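Local coordinates for protein phospholethanolamine N-methyltransferase 2 (Haemonchus contortus, PDB 4KRI) that probably transfers methyl groups from S-adenosylmethionine to phosphomonomethylethanolamine in nematode phosphocholine biosynthesis, at residues E143-Y149 / V273-V277; R225-V231 / L246-D252; G230-G234 / M257-A261; A237-S242 / E268-V273. All blocks are in the same frame, centred on the assembly; numbering follows the deposited sequence.

Contact 1: E143-Y149 / V273-V277; sequences EVLDSVY and VTYAV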
loop_
_atom_site.group_PDB
_atom_site.type_symbol
_atom_site.label_atom_id
_atom_site.label_comp_id
_atom_site.label_asym_id
_atom_site.label_seq_id
_atom_site.Cartn_x
_atom_site.Cartn_y
_atom_site.Cartn_z
ATOM N N GLU A 143 1.107 2.330 10.288
ATOM C CA GLU A 143 1.290 1.727 11.607
ATOM C C GLU A 143 1.841 2.758 12.571
ATOM O O GLU A 143 2.677 3.586 12.186
ATOM C CB GLU A 143 2.291 0.570 11.539
ATOM C CG GLU A 143 1.871 -0.581 10.645
ATOM C CD GLU A 143 2.953 -1.647 10.567
ATOM O OE1 GLU A 143 4.004 -1.356 9.972
ATOM O OE2 GLU A 143 2.787 -2.757 11.130
ATOM N N VAL A 144 1.397 2.687 13.827
ATOM C CA VAL A 144 2.019 3.462 14.889
ATOM C C VAL A 144 3.399 2.870 15.157
ATOM O O VAL A 144 3.516 1.716 15.577
ATOM C CB VAL A 144 1.198 3.402 16.194
ATOM C CG1 VAL A 144 1.887 4.221 17.297
ATOM C CG2 VAL A 144 -0.194 3.925 15.940
ATOM N N LEU A 145 4.449 3.637 14.894
ATOM C CA LEU A 145 5.801 3.067 14.915
ATOM C C LEU A 145 6.286 2.789 16.337
ATOM O O LEU A 145 7.032 1.828 16.573
ATOM C CB LEU A 145 6.783 3.962 14.138
ATOM C CG LEU A 145 6.480 3.992 12.640
ATOM C CD1 LEU A 145 7.343 5.022 11.930
ATOM C CD2 LEU A 145 6.689 2.618 12.030
ATOM N N ASP A 146 5.851 3.607 17.288
ATOM C CA ASP A 146 6.196 3.377 18.677
ATOM C C ASP A 146 5.761 1.975 19.061
ATOM O O ASP A 146 6.447 1.276 19.808
ATOM C CB ASP A 146 5.481 4.401 19.554
ATOM C CG ASP A 146 5.953 4.375 20.969
ATOM O OD1 ASP A 146 7.028 4.960 21.245
ATOM O OD2 ASP A 146 5.244 3.778 21.816
ATOM N N SER A 147 4.615 1.558 18.548
ATOM C CA SER A 147 4.068 0.267 18.958
ATOM C C SER A 147 4.873 -0.882 18.364
ATOM O O SER A 147 5.029 -1.922 18.997
ATOM C CB SER A 147 2.594 0.170 18.556
ATOM O OG SER A 147 1.853 1.139 19.275
ATOM N N VAL A 148 5.402 -0.687 17.156
ATOM C CA VAL A 148 6.268 -1.700 16.569
ATOM C C VAL A 148 7.548 -1.856 17.379
ATOM O O VAL A 148 7.962 -2.976 17.729
ATOM C CB VAL A 148 6.649 -1.332 15.115
ATOM C CG1 VAL A 148 7.676 -2.336 14.582
ATOM C CG2 VAL A 148 5.400 -1.323 14.217
ATOM N N TYR A 149 8.179 -0.731 17.695
ATOM C CA TYR A 149 9.525 -0.768 18.258
ATOM C C TYR A 149 9.589 -1.031 19.758
ATOM O O TYR A 149 10.606 -1.509 20.239
ATOM C CB TYR A 149 10.276 0.526 17.924
ATOM C CG TYR A 149 10.403 0.731 16.429
ATOM C CD1 TYR A 149 10.861 -0.284 15.606
ATOM C CD2 TYR A 149 10.065 1.943 15.852
ATOM C CE1 TYR A 149 10.977 -0.092 14.235
ATOM C CE2 TYR A 149 10.172 2.142 14.489
ATOM C CZ TYR A 149 10.635 1.126 13.685
ATOM O OH TYR A 149 10.749 1.331 12.313
ATOM N N VAL A 273 10.926 -4.360 9.397
ATOM C CA VAL A 273 9.902 -4.262 8.370
ATOM C C VAL A 273 8.655 -3.542 8.853
ATOM O O VAL A 273 8.092 -3.891 9.878
ATOM C CB VAL A 273 9.490 -5.654 7.903
ATOM C CG1 VAL A 273 8.350 -5.560 6.885
ATOM C CG2 VAL A 273 10.686 -6.349 7.275
ATOM N N THR A 274 8.225 -2.534 8.103
ATOM C CA THR A 274 6.981 -1.830 8.419
ATOM C C THR A 274 6.193 -1.682 7.112
ATOM O O THR A 274 6.765 -1.828 6.034
ATOM C CB THR A 274 7.239 -0.459 9.062
ATOM O OG1 THR A 274 8.058 0.335 8.186
ATOM C CG2 THR A 274 7.914 -0.628 10.462
ATOM N N TYR A 275 4.895 -1.405 7.215
ATOM C CA TYR A 275 4.008 -1.366 6.052
ATOM C C TYR A 275 3.045 -0.177 6.111
ATOM O O TYR A 275 2.728 0.315 7.195
ATOM C CB TYR A 275 3.179 -2.651 5.997
ATOM C CG TYR A 275 3.958 -3.925 5.747
ATOM C CD1 TYR A 275 4.724 -4.082 4.603
ATOM C CD2 TYR A 275 3.896 -4.983 6.644
ATOM C CE1 TYR A 275 5.420 -5.263 4.353
ATOM C CE2 TYR A 275 4.592 -6.172 6.403
ATOM C CZ TYR A 275 5.355 -6.295 5.274
ATOM O OH TYR A 275 6.022 -7.487 5.044
ATOM N N ALA A 276 2.575 0.283 4.947
ATOM C CA ALA A 276 1.537 1.326 4.895
ATOM C C ALA A 276 0.619 1.052 3.713
ATOM O O ALA A 276 1.086 0.595 2.671
ATOM C CB ALA A 276 2.155 2.726 4.757
ATOM N N VAL A 277 -0.684 1.278 3.884
ATOM C CA VAL A 277 -1.597 1.232 2.748
ATOM C C VAL A 277 -1.617 2.633 2.140
ATOM O O VAL A 277 -1.971 3.597 2.819
ATOM C CB VAL A 277 -3.031 0.893 3.189
ATOM C CG1 VAL A 277 -3.931 0.687 1.975
ATOM C CG2 VAL A 277 -3.041 -0.344 4.063
HETATM O O HOH W 1 3.148 2.798 8.241
#

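Contact 2: R225-V231 / L246-D252; sequences RMLDIGV and LQVHGVD. With SAH (S-adenosyl-L-homocysteine), chain D.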
loop_
_atom_site.group_PDB
_atom_site.type_symbol
_atom_site.label_atom_id
_atom_site.label_comp_id
_atom_site.label_asym_id
_atom_site.label_seq_id
_atom_site.Cartn_x
_atom_site.Cartn_y
_atom_site.Cartn_z
ATOM N N ARG A 225 18.204 1.788 4.123
ATOM C CA ARG A 225 16.750 1.906 4.088
ATOM C C ARG A 225 16.197 1.655 2.704
ATOM O O ARG A 225 16.640 2.274 1.728
ATOM C CB ARG A 225 16.335 3.303 4.563
ATOM C CG ARG A 225 16.822 3.613 5.988
ATOM C CD ARG A 225 16.139 4.837 6.598
ATOM N NE ARG A 225 14.684 4.698 6.598
ATOM C CZ ARG A 225 13.864 5.422 5.841
ATOM N NH1 ARG A 225 14.347 6.357 5.033
ATOM N NH2 ARG A 225 12.553 5.221 5.900
ATOM N N MET A 226 15.216 0.763 2.617
ATOM C CA MET A 226 14.607 0.434 1.338
ATOM C C MET A 226 13.109 0.712 1.347
ATOM O O MET A 226 12.415 0.380 2.311
ATOM C CB MET A 226 14.862 -1.048 0.993
ATOM C CG MET A 226 14.042 -1.565 -0.197
ATOM S SD MET A 226 14.400 -3.325 -0.535
ATOM C CE MET A 226 15.969 -3.164 -1.379
ATOM N N LEU A 227 12.625 1.328 0.268
ATOM C CA LEU A 227 11.192 1.483 0.045
ATOM C C LEU A 227 10.763 0.432 -0.951
ATOM O O LEU A 227 11.316 0.364 -2.061
ATOM C CB LEU A 227 10.889 2.873 -0.546
ATOM C CG LEU A 227 9.420 3.095 -0.936
ATOM C CD1 LEU A 227 8.529 3.121 0.318
ATOM C CD2 LEU A 227 9.280 4.399 -1.724
ATOM N N ASP A 228 9.774 -0.387 -0.582
ATOM C CA ASP A 228 9.250 -1.393 -1.521
ATOM C C ASP A 228 7.886 -0.938 -1.989
ATOM O O ASP A 228 6.965 -0.826 -1.192
ATOM C CB ASP A 228 9.149 -2.763 -0.819
ATOM C CG ASP A 228 8.736 -3.893 -1.766
ATOM O OD1 ASP A 228 7.816 -3.696 -2.601
ATOM O OD2 ASP A 228 9.330 -4.999 -1.683
ATOM N N ILE A 229 7.757 -0.673 -3.287
ATOM C CA ILE A 229 6.508 -0.184 -3.840
ATOM C C ILE A 229 5.715 -1.364 -4.400
ATOM O O ILE A 229 6.187 -2.070 -5.288
ATOM C CB ILE A 229 6.771 0.878 -4.948
ATOM C CG1 ILE A 229 7.328 2.157 -4.309
ATOM C CG2 ILE A 229 5.490 1.166 -5.728
ATOM C CD1 ILE A 229 7.836 3.198 -5.321
ATOM N N GLY A 230 4.501 -1.562 -3.886
ATOM C CA GLY A 230 3.671 -2.676 -4.306
ATOM C C GLY A 230 4.120 -3.968 -3.662
ATOM O O GLY A 230 4.314 -4.978 -4.330
ATOM N N VAL A 231 4.235 -3.930 -2.344
ATOM C CA VAL A 231 4.863 -4.987 -1.567
ATOM C C VAL A 231 4.019 -6.271 -1.459
ATOM O O VAL A 231 4.526 -7.322 -1.055
ATOM C CB VAL A 231 5.251 -4.425 -0.176
ATOM C CG1 VAL A 231 4.019 -4.235 0.697
ATOM C CG2 VAL A 231 6.292 -5.306 0.495
ATOM N N LEU A 246 18.369 -5.203 5.680
ATOM C CA LEU A 246 17.851 -3.895 5.299
ATOM C C LEU A 246 16.675 -3.524 6.193
ATOM O O LEU A 246 15.943 -4.400 6.665
ATOM C CB LEU A 246 17.381 -3.920 3.856
ATOM C CG LEU A 246 18.493 -4.114 2.824
ATOM C CD1 LEU A 246 17.903 -4.203 1.430
ATOM C CD2 LEU A 246 19.442 -2.942 2.924
ATOM N N GLN A 247 16.506 -2.224 6.424
ATOM C CA GLN A 247 15.271 -1.703 6.998
ATOM C C GLN A 247 14.349 -1.407 5.826
ATOM O O GLN A 247 14.700 -0.633 4.919
ATOM C CB GLN A 247 15.547 -0.430 7.792
ATOM C CG GLN A 247 14.309 0.203 8.395
ATOM C CD GLN A 247 14.649 1.386 9.273
ATOM O OE1 GLN A 247 14.674 2.527 8.815
ATOM N NE2 GLN A 247 14.921 1.118 10.541
ATOM N N VAL A 248 13.183 -2.044 5.816
ATOM C CA VAL A 248 12.327 -2.005 4.637
ATOM C C VAL A 248 10.959 -1.459 4.982
ATOM O O VAL A 248 10.328 -1.931 5.914
ATOM C CB VAL A 248 12.119 -3.404 4.027
ATOM C CG1 VAL A 248 11.327 -3.277 2.732
ATOM C CG2 VAL A 248 13.459 -4.089 3.782
ATOM N N HIS A 249 10.513 -0.453 4.234
ATOM C CA HIS A 249 9.158 0.056 4.387
ATOM C C HIS A 249 8.407 -0.304 3.136
ATOM O O HIS A 249 8.770 0.118 2.039
ATOM C CB HIS A 249 9.123 1.575 4.556
ATOM C CG HIS A 249 7.742 2.107 4.776
ATOM N ND1 HIS A 249 6.938 1.676 5.812
ATOM C CD2 HIS A 249 7.010 3.018 4.087
ATOM C CE1 HIS A 249 5.776 2.304 5.759
ATOM N NE2 HIS A 249 5.794 3.122 4.722
ATOM N N GLY A 250 7.356 -1.094 3.292
ATOM C CA GLY A 250 6.608 -1.556 2.139
ATOM C C GLY A 250 5.267 -0.877 2.034
ATOM O O GLY A 250 4.573 -0.727 3.042
ATOM N N VAL A 251 4.900 -0.468 0.818
ATOM C CA VAL A 251 3.600 0.162 0.610
ATOM C C VAL A 251 2.797 -0.614 -0.421
ATOM O O VAL A 251 3.357 -1.216 -1.347
ATOM C CB VAL A 251 3.721 1.668 0.229
ATOM C CG1 VAL A 251 4.483 2.424 1.322
ATOM C CG2 VAL A 251 4.394 1.860 -1.129
ATOM N N ASP A 252 1.479 -0.642 -0.238
ATOM C CA ASP A 252 0.608 -1.261 -1.224
ATOM C C ASP A 252 -0.741 -0.587 -1.170
ATOM O O ASP A 252 -1.162 -0.137 -0.110
ATOM C CB ASP A 252 0.433 -2.751 -0.936
ATOM C CG ASP A 252 0.074 -3.519 -2.172
ATOM O OD1 ASP A 252 0.947 -4.234 -2.719
ATOM O OD2 ASP A 252 -1.080 -3.374 -2.636
HETATM N N SAH D . 6.062 -7.090 -4.904
HETATM C CA SAH D . 5.216 -8.211 -4.418
HETATM C CB SAH D . 3.729 -8.012 -4.910
HETATM C CG SAH D . 3.459 -8.127 -6.406
HETATM S SD SAH D . 1.712 -7.823 -6.823
HETATM C C SAH D . 5.803 -9.523 -4.761
HETATM O O SAH D . 6.900 -9.587 -5.297
HETATM O OXT SAH D . 5.298 -10.535 -4.303
HETATM C "C5'" SAH D . 1.540 -6.079 -7.243
HETATM C "C4'" SAH D . 1.156 -5.228 -6.169
HETATM O "O4'" SAH D . 1.278 -3.848 -6.606
HETATM C "C3'" SAH D . -0.278 -5.408 -5.845
HETATM O "O3'" SAH D . -0.386 -5.817 -4.499
HETATM C "C2'" SAH D . -0.897 -4.096 -6.032
HETATM O "O2'" SAH D . -1.889 -3.816 -5.072
HETATM C "C1'" SAH D . 0.269 -3.168 -5.931
HETATM N N9 SAH D . -0.002 -1.812 -6.522
HETATM C C8 SAH D . -0.442 -1.540 -7.772
HETATM N N7 SAH D . -0.484 -0.212 -7.920
HETATM C C5 SAH D . -0.053 0.364 -6.778
HETATM C C6 SAH D . 0.108 1.697 -6.378
HETATM N N6 SAH D . -0.203 2.743 -7.218
HETATM N N1 SAH D . 0.573 1.929 -5.131
HETATM C C2 SAH D . 0.879 0.928 -4.299
HETATM N N3 SAH D . 0.742 -0.361 -4.657
HETATM C C4 SAH D . 0.267 -0.669 -5.878
#

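Contact 3: G230-G234 / M257-A261; sequences GVGIG and MLAVA. With SAH (S-adenosyl-L-homocysteine), chain D.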
loop_
_atom_site.group_PDB
_atom_site.type_symbol
_atom_site.label_atom_id
_atom_site.label_comp_id
_atom_site.label_asym_id
_atom_site.label_seq_id
_atom_site.Cartn_x
_atom_site.Cartn_y
_atom_site.Cartn_z
ATOM N N GLY A 230 4.501 -1.562 -3.886
ATOM C CA GLY A 230 3.671 -2.676 -4.306
ATOM C C GLY A 230 4.120 -3.968 -3.662
ATOM O O GLY A 230 4.314 -4.978 -4.330
ATOM N N VAL A 231 4.235 -3.930 -2.344
ATOM C CA VAL A 231 4.863 -4.987 -1.567
ATOM C C VAL A 231 4.019 -6.271 -1.459
ATOM O O VAL A 231 4.526 -7.322 -1.055
ATOM C CB VAL A 231 5.251 -4.425 -0.176
ATOM C CG1 VAL A 231 4.019 -4.235 0.697
ATOM C CG2 VAL A 231 6.292 -5.306 0.495
ATOM N N GLY A 232 2.744 -6.198 -1.844
ATOM C CA GLY A 232 1.900 -7.383 -1.902
ATOM C C GLY A 232 1.719 -7.997 -0.521
ATOM O O GLY A 232 1.460 -7.282 0.444
ATOM N N ILE A 233 1.888 -9.316 -0.413
ATOM C CA ILE A 233 1.743 -9.966 0.888
ATOM C C ILE A 233 3.052 -10.062 1.665
ATOM O O ILE A 233 3.112 -10.717 2.712
ATOM C CB ILE A 233 1.051 -11.340 0.795
ATOM C CG1 ILE A 233 1.864 -12.316 -0.053
ATOM C CG2 ILE A 233 -0.361 -11.189 0.254
ATOM C CD1 ILE A 233 1.241 -13.710 -0.094
ATOM N N GLY A 234 4.091 -9.391 1.161
ATOM C CA GLY A 234 5.231 -9.059 2.008
ATOM C C GLY A 234 6.496 -9.890 1.843
ATOM O O GLY A 234 7.528 -9.573 2.446
ATOM N N MET A 257 -4.116 -7.316 0.202
ATOM C CA MET A 257 -2.712 -7.707 0.193
ATOM C C MET A 257 -2.043 -7.388 1.519
ATOM O O MET A 257 -1.404 -8.246 2.140
ATOM C CB MET A 257 -1.958 -6.952 -0.914
ATOM C CG MET A 257 -2.252 -7.419 -2.303
ATOM S SD MET A 257 -1.511 -9.038 -2.567
ATOM C CE MET A 257 -1.346 -9.051 -4.327
ATOM N N LEU A 258 -2.180 -6.144 1.963
ATOM C CA LEU A 258 -1.429 -5.721 3.131
ATOM C C LEU A 258 -1.961 -6.354 4.414
ATOM O O LEU A 258 -1.208 -6.554 5.367
ATOM C CB LEU A 258 -1.387 -4.194 3.231
ATOM C CG LEU A 258 -0.034 -3.723 3.769
ATOM C CD1 LEU A 258 1.041 -3.983 2.736
ATOM C CD2 LEU A 258 -0.054 -2.260 4.177
ATOM N N ALA A 259 -3.248 -6.704 4.440
ATOM C CA ALA A 259 -3.783 -7.420 5.595
ATOM C C ALA A 259 -2.964 -8.682 5.864
ATOM O O ALA A 259 -2.699 -9.027 7.029
ATOM C CB ALA A 259 -5.241 -7.782 5.363
ATOM N N VAL A 260 -2.574 -9.366 4.791
ATOM C CA VAL A 260 -1.795 -10.599 4.895
ATOM C C VAL A 260 -0.365 -10.312 5.339
ATOM O O VAL A 260 0.168 -10.968 6.235
ATOM C CB VAL A 260 -1.762 -11.350 3.563
ATOM C CG1 VAL A 260 -0.938 -12.616 3.687
ATOM C CG2 VAL A 260 -3.177 -11.674 3.106
ATOM N N ALA A 261 0.251 -9.320 4.712
ATOM C CA ALA A 261 1.600 -8.923 5.092
ATOM C C ALA A 261 1.671 -8.553 6.577
ATOM O O ALA A 261 2.593 -8.959 7.284
ATOM C CB ALA A 261 2.081 -7.757 4.209
HETATM N N SAH D . 6.062 -7.090 -4.904
HETATM C CA SAH D . 5.216 -8.211 -4.418
HETATM C CB SAH D . 3.729 -8.012 -4.910
HETATM C CG SAH D . 3.459 -8.127 -6.406
HETATM S SD SAH D . 1.712 -7.823 -6.823
HETATM C C SAH D . 5.803 -9.523 -4.761
HETATM O O SAH D . 6.900 -9.587 -5.297
HETATM O OXT SAH D . 5.298 -10.535 -4.303
HETATM C "C5'" SAH D . 1.540 -6.079 -7.243
HETATM C "C4'" SAH D . 1.156 -5.228 -6.169
HETATM O "O4'" SAH D . 1.278 -3.848 -6.606
HETATM C "C3'" SAH D . -0.278 -5.408 -5.845
HETATM O "O3'" SAH D . -0.386 -5.817 -4.499
HETATM C "C2'" SAH D . -0.897 -4.096 -6.032
HETATM O "O2'" SAH D . -1.889 -3.816 -5.072
HETATM C "C1'" SAH D . 0.269 -3.168 -5.931
HETATM N N9 SAH D . -0.002 -1.812 -6.522
HETATM C C8 SAH D . -0.442 -1.540 -7.772
HETATM N N7 SAH D . -0.484 -0.212 -7.920
HETATM C C5 SAH D . -0.053 0.364 -6.778
HETATM C C6 SAH D . 0.108 1.697 -6.378
HETATM N N6 SAH D . -0.203 2.743 -7.218
HETATM N N1 SAH D . 0.573 1.929 -5.131
HETATM C C2 SAH D . 0.879 0.928 -4.299
HETATM N N3 SAH D . 0.742 -0.361 -4.657
HETATM C C4 SAH D . 0.267 -0.669 -5.878
#

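Contact 4: A237-S242 / E268-V273; sequences ARQAAS and EKDARV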
loop_
_atom_site.group_PDB
_atom_site.type_symbol
_atom_site.label_atom_id
_atom_site.label_comp_id
_atom_site.label_asym_id
_atom_site.label_seq_id
_atom_site.Cartn_x
_atom_site.Cartn_y
_atom_site.Cartn_z
ATOM N N ALA A 237 9.743 -7.927 0.882
ATOM C CA ALA A 237 10.232 -7.047 1.933
ATOM C C ALA A 237 10.848 -7.850 3.065
ATOM O O ALA A 237 11.909 -7.496 3.595
ATOM C CB ALA A 237 9.113 -6.157 2.471
ATOM N N ARG A 238 10.164 -8.921 3.456
ATOM C CA ARG A 238 10.639 -9.758 4.541
ATOM C C ARG A 238 11.976 -10.409 4.186
ATOM O O ARG A 238 12.844 -10.581 5.048
ATOM C CB ARG A 238 9.576 -10.811 4.900
ATOM C CG ARG A 238 8.316 -10.201 5.545
ATOM C CD ARG A 238 8.595 -9.692 6.949
ATOM N NE ARG A 238 9.032 -10.808 7.793
ATOM C CZ ARG A 238 8.219 -11.728 8.299
ATOM N NH1 ARG A 238 6.911 -11.667 8.077
ATOM N NH2 ARG A 238 8.712 -12.716 9.038
ATOM N N GLN A 239 12.135 -10.761 2.915
ATOM C CA GLN A 239 13.377 -11.356 2.424
ATOM C C GLN A 239 14.538 -10.360 2.373
ATOM O O GLN A 239 15.674 -10.694 2.720
ATOM C CB GLN A 239 13.156 -11.930 1.027
ATOM C CG GLN A 239 14.383 -12.586 0.439
ATOM C CD GLN A 239 14.122 -13.068 -0.973
ATOM O OE1 GLN A 239 13.549 -12.340 -1.778
ATOM N NE2 GLN A 239 14.527 -14.294 -1.274
ATOM N N ALA A 240 14.252 -9.143 1.926
ATOM C CA ALA A 240 15.268 -8.088 1.937
ATOM C C ALA A 240 15.784 -7.856 3.355
ATOM O O ALA A 240 16.994 -7.688 3.581
ATOM C CB ALA A 240 14.703 -6.796 1.335
ATOM N N ALA A 241 14.870 -7.869 4.324
ATOM C CA ALA A 241 15.265 -7.670 5.704
ATOM C C ALA A 241 16.029 -8.890 6.220
ATOM O O ALA A 241 17.083 -8.750 6.858
ATOM C CB ALA A 241 14.049 -7.393 6.584
ATOM N N SER A 242 15.516 -10.090 5.963
ATOM C CA SER A 242 16.129 -11.262 6.599
ATOM C C SER A 242 17.468 -11.651 5.970
ATOM O O SER A 242 18.362 -12.139 6.660
ATOM C CB SER A 242 15.176 -12.457 6.608
ATOM O OG SER A 242 14.886 -12.858 5.285
ATOM N N GLU A 268 5.227 -13.133 13.269
ATOM C CA GLU A 268 6.601 -13.627 13.145
ATOM C C GLU A 268 7.621 -12.673 13.775
ATOM O O GLU A 268 8.645 -13.106 14.312
ATOM C CB GLU A 268 6.915 -13.901 11.671
ATOM C CG GLU A 268 6.152 -15.125 11.121
ATOM C CD GLU A 268 6.004 -15.155 9.600
ATOM O OE1 GLU A 268 6.632 -14.337 8.893
ATOM O OE2 GLU A 268 5.244 -16.020 9.101
ATOM N N LYS A 269 7.311 -11.378 13.709
ATOM C CA LYS A 269 8.065 -10.306 14.382
ATOM C C LYS A 269 9.456 -10.031 13.769
ATOM O O LYS A 269 10.404 -10.802 13.935
ATOM C CB LYS A 269 8.116 -10.531 15.899
ATOM C CG LYS A 269 6.721 -10.844 16.486
ATOM C CD LYS A 269 6.572 -10.431 17.941
ATOM C CE LYS A 269 5.129 -10.636 18.434
ATOM N NZ LYS A 269 4.132 -9.634 17.896
ATOM N N ASP A 270 9.553 -8.936 13.019
ATOM C CA ASP A 270 10.838 -8.468 12.520
ATOM C C ASP A 270 10.750 -6.946 12.463
ATOM O O ASP A 270 10.084 -6.399 11.579
ATOM C CB ASP A 270 11.123 -9.052 11.132
ATOM C CG ASP A 270 12.542 -8.741 10.635
ATOM O OD1 ASP A 270 13.123 -7.710 11.045
ATOM O OD2 ASP A 270 13.080 -9.541 9.840
ATOM N N ALA A 271 11.421 -6.269 13.398
ATOM C CA ALA A 271 11.303 -4.814 13.504
ATOM C C ALA A 271 11.962 -4.059 12.357
ATOM O O ALA A 271 11.850 -2.831 12.289
ATOM C CB ALA A 271 11.830 -4.302 14.837
ATOM N N ARG A 272 12.627 -4.773 11.453
ATOM C CA ARG A 272 13.176 -4.116 10.254
ATOM C C ARG A 272 12.112 -3.785 9.232
ATOM O O ARG A 272 12.352 -3.007 8.309
ATOM C CB ARG A 272 14.257 -4.994 9.596
ATOM C CG ARG A 272 15.531 -5.008 10.457
ATOM C CD ARG A 272 16.503 -6.109 10.064
ATOM N NE ARG A 272 15.907 -7.443 10.117
ATOM C CZ ARG A 272 16.611 -8.569 10.130
ATOM N NH1 ARG A 272 17.939 -8.518 10.142
ATOM N NH2 ARG A 272 15.993 -9.741 10.159
ATOM N N VAL A 273 10.926 -4.360 9.397
ATOM C CA VAL A 273 9.902 -4.262 8.370
ATOM C C VAL A 273 8.655 -3.542 8.853
ATOM O O VAL A 273 8.092 -3.891 9.878
ATOM C CB VAL A 273 9.490 -5.654 7.903
ATOM C CG1 VAL A 273 8.350 -5.560 6.885
ATOM C CG2 VAL A 273 10.686 -6.349 7.275
HETATM O O HOH W 2 11.776 -10.484 7.611
#

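Contact 1: E143-Y149 / V273-V277
E143, the last residue of strand 132-143, makes the one direct hydrogen bond of this contact: its carboxylate reaches along the edge of strand 273-277, and Y275 N donates to E143 OE1 (2.9 Å). A glutamate suits the place because its length lets an acceptor reach a backbone NH that the parting main chains no longer pair directly. A water bridges the remaining gap, accepting from E143 N (2.9 Å) and donating to Y275 O (2.7 Å). These two strands run antiparallel, and their pairing joins the sheet of the N-terminal region to the Rossmann-like sheet of the methyltransferase domain; here that pairing is giving way at its end. V144 takes the N-cap position and turns the chain away into helix 145-151. L145 then swings its side chain back, L145 CD2 lying 3.8 Å from T274 CG2. V148 approaches the same methyl more loosely, with V148 CG1 4.5 Å from T274 CG2, and at Y149 the long ring brings Y149 OH to 3.9 Å from T274 CG2. Threonine suits the place because it is two-sided: the methyl meets the helix, while its hydroxyl is hydrogen-bonded to H249 in the adjacent strand.

Contact 2: R225-V231 / L246-D252
Strands 225-229 and 247-252 run parallel, their axes 4.7 Å apart at closest approach and inclined by 18°, laced together by an alternating ladder: M226 N to Q247 O (2.7 Å), H249 N to M226 O (2.8 Å), D228 N to H249 O (2.9 Å) and V251 N to D228 O (2.9 Å). Side chains alternate between the two faces. On one, L227 CD1 nestles beside V251 CG1 (4.2 Å) and I229 CG1 lies 4.3 Å from V251 CG2, so the beta-branched valine fills the dip between two larger residues; at the far end R225 NE donates to Q247 OE1 (3.1 Å). On the other, the flexible M226 stretches to bring its CE to 3.6 Å from L246 CD1, with its CG 4.3 Å from V248 CG1. G250 provides the hollow here: V231 CG2, 4.1 Å from G250 CA, fills the place a beta-carbon would need. Beyond the ladder, V251 O accepts from both G230 N (2.8 Å) and V231 N (3.0 Å) as the chain turns. G230 has positive phi, and a side chain there would strike the ligand. D252 OD1 and OD2 accept from SAH O3' (2.7 Å) and O2' (2.6 Å), the ribose-binding acidic residue expected of a Rossmann-like methyltransferase. Helix 235-244 makes the crossover of this beta-alpha-beta unit and packs on M226 and V248, while strands 290-296 and 273-277 flank the pair.

Contact 3: G230-G234 / M257-A261
I233 lays its CG2 methyl over the face of helix 255-268 formed by M257 and V260, 3.6 Å from V260 CB and 3.7 Å from M257 SD. A branched residue suits this spot because one methyl can fill the notch between two side chains a helical turn apart. The V231-G234 stretch folds as a type II' turn, closed by G234 N donating to V231 O (3.1 Å). Its glycines suit different neighbours: at G232 (phi 63°) a beta-carbon would run into SAH CB; at G234, whose phi of 104° by itself favours glycine, one would crowd A261 CB of the helix. The small A261 lets the main chain come near, with A261 CA 3.3 Å from I233 O in a CA-H...O contact. V231 CG1 meets L258 CD1 at 3.6 Å. No hydrogen bond crosses between the segments. The turn belongs to the glycine-rich loop characteristic of Rossmann-like methyltransferases, and loop and helix both line the cofactor pocket: G230 O accepts from SAH N (2.8 Å), while M257 CG lies 3.3 Å from SAH O3'. Placed between strand 225-229 and helix 235-244, the loop packs against helix 255-268; helix 187-197 adds I190 against I233 and M257, and Y275 of strand 273-277 touches V231, L258 and A261.

Contact 4: A237-S242 / E268-V273
The polar groups in this partly buried contact are largely paired through two arginines and two acids. R238 leaves helix 235-244 in a folded conformation, and its guanidinium forms a salt bridge with E268 at the end of helix 255-268: R238 NH2 and NH1 both donate to E268 OE1, at 2.6 and 2.8 Å. The third nitrogen, R238 NE, donates to a water (2.8 Å), which itself donates to R238 O (2.8 Å) and D270 OD2 (2.7 Å), so a single molecule ties helix to loop. D270 is busier still. Its OD1 accepts from R272 N (3.0 Å), making an Asx turn, and from R272 NE (2.9 Å), while D270 OD2 takes R272 NH2 (2.9 Å) in a salt bridge. Aspartate is short enough to reach forward to the backbone NH two residues on and still face the arginine. Held this way, R272 presents one face of its guanidinium to A241 O, which is 3.3 Å from R272 CZ. Alanine keeps the helix close: A241 CB touches V273 CG2 at 3.6 Å, and V273 also lies under the R238 stem, R238 CD to V273 CG2 being 4.0 Å. V273 N donates to D270 O (3.1 Å), closing a type I turn. Such a helix-to-strand connection, set beside the preceding crossover helix, is part of the repeated beta-alpha-beta layout of the Rossmann-like fold.

In the fold
From the N terminus, segment 143-149 comes first and waits 124 residues for its partner strand 273-277, so contact 1 closes the longest loop and encloses contacts 2, 3 and 4. Inside it, contact 2 closes the short beta-alpha-beta unit by pairing strands 225-229 and 247-252. Contact 3 starts from the same stretch, sharing G230 and V231, and reaches on to helix 255-268; both meet SAH. Contact 4 crosses contacts 2 and 3, linking helix 235-244 to the turn that enters strand 273-277, and shares V273 with contact 1. Together they tie three successive strands, their connecting helices and the N-terminal region into one continuous structure.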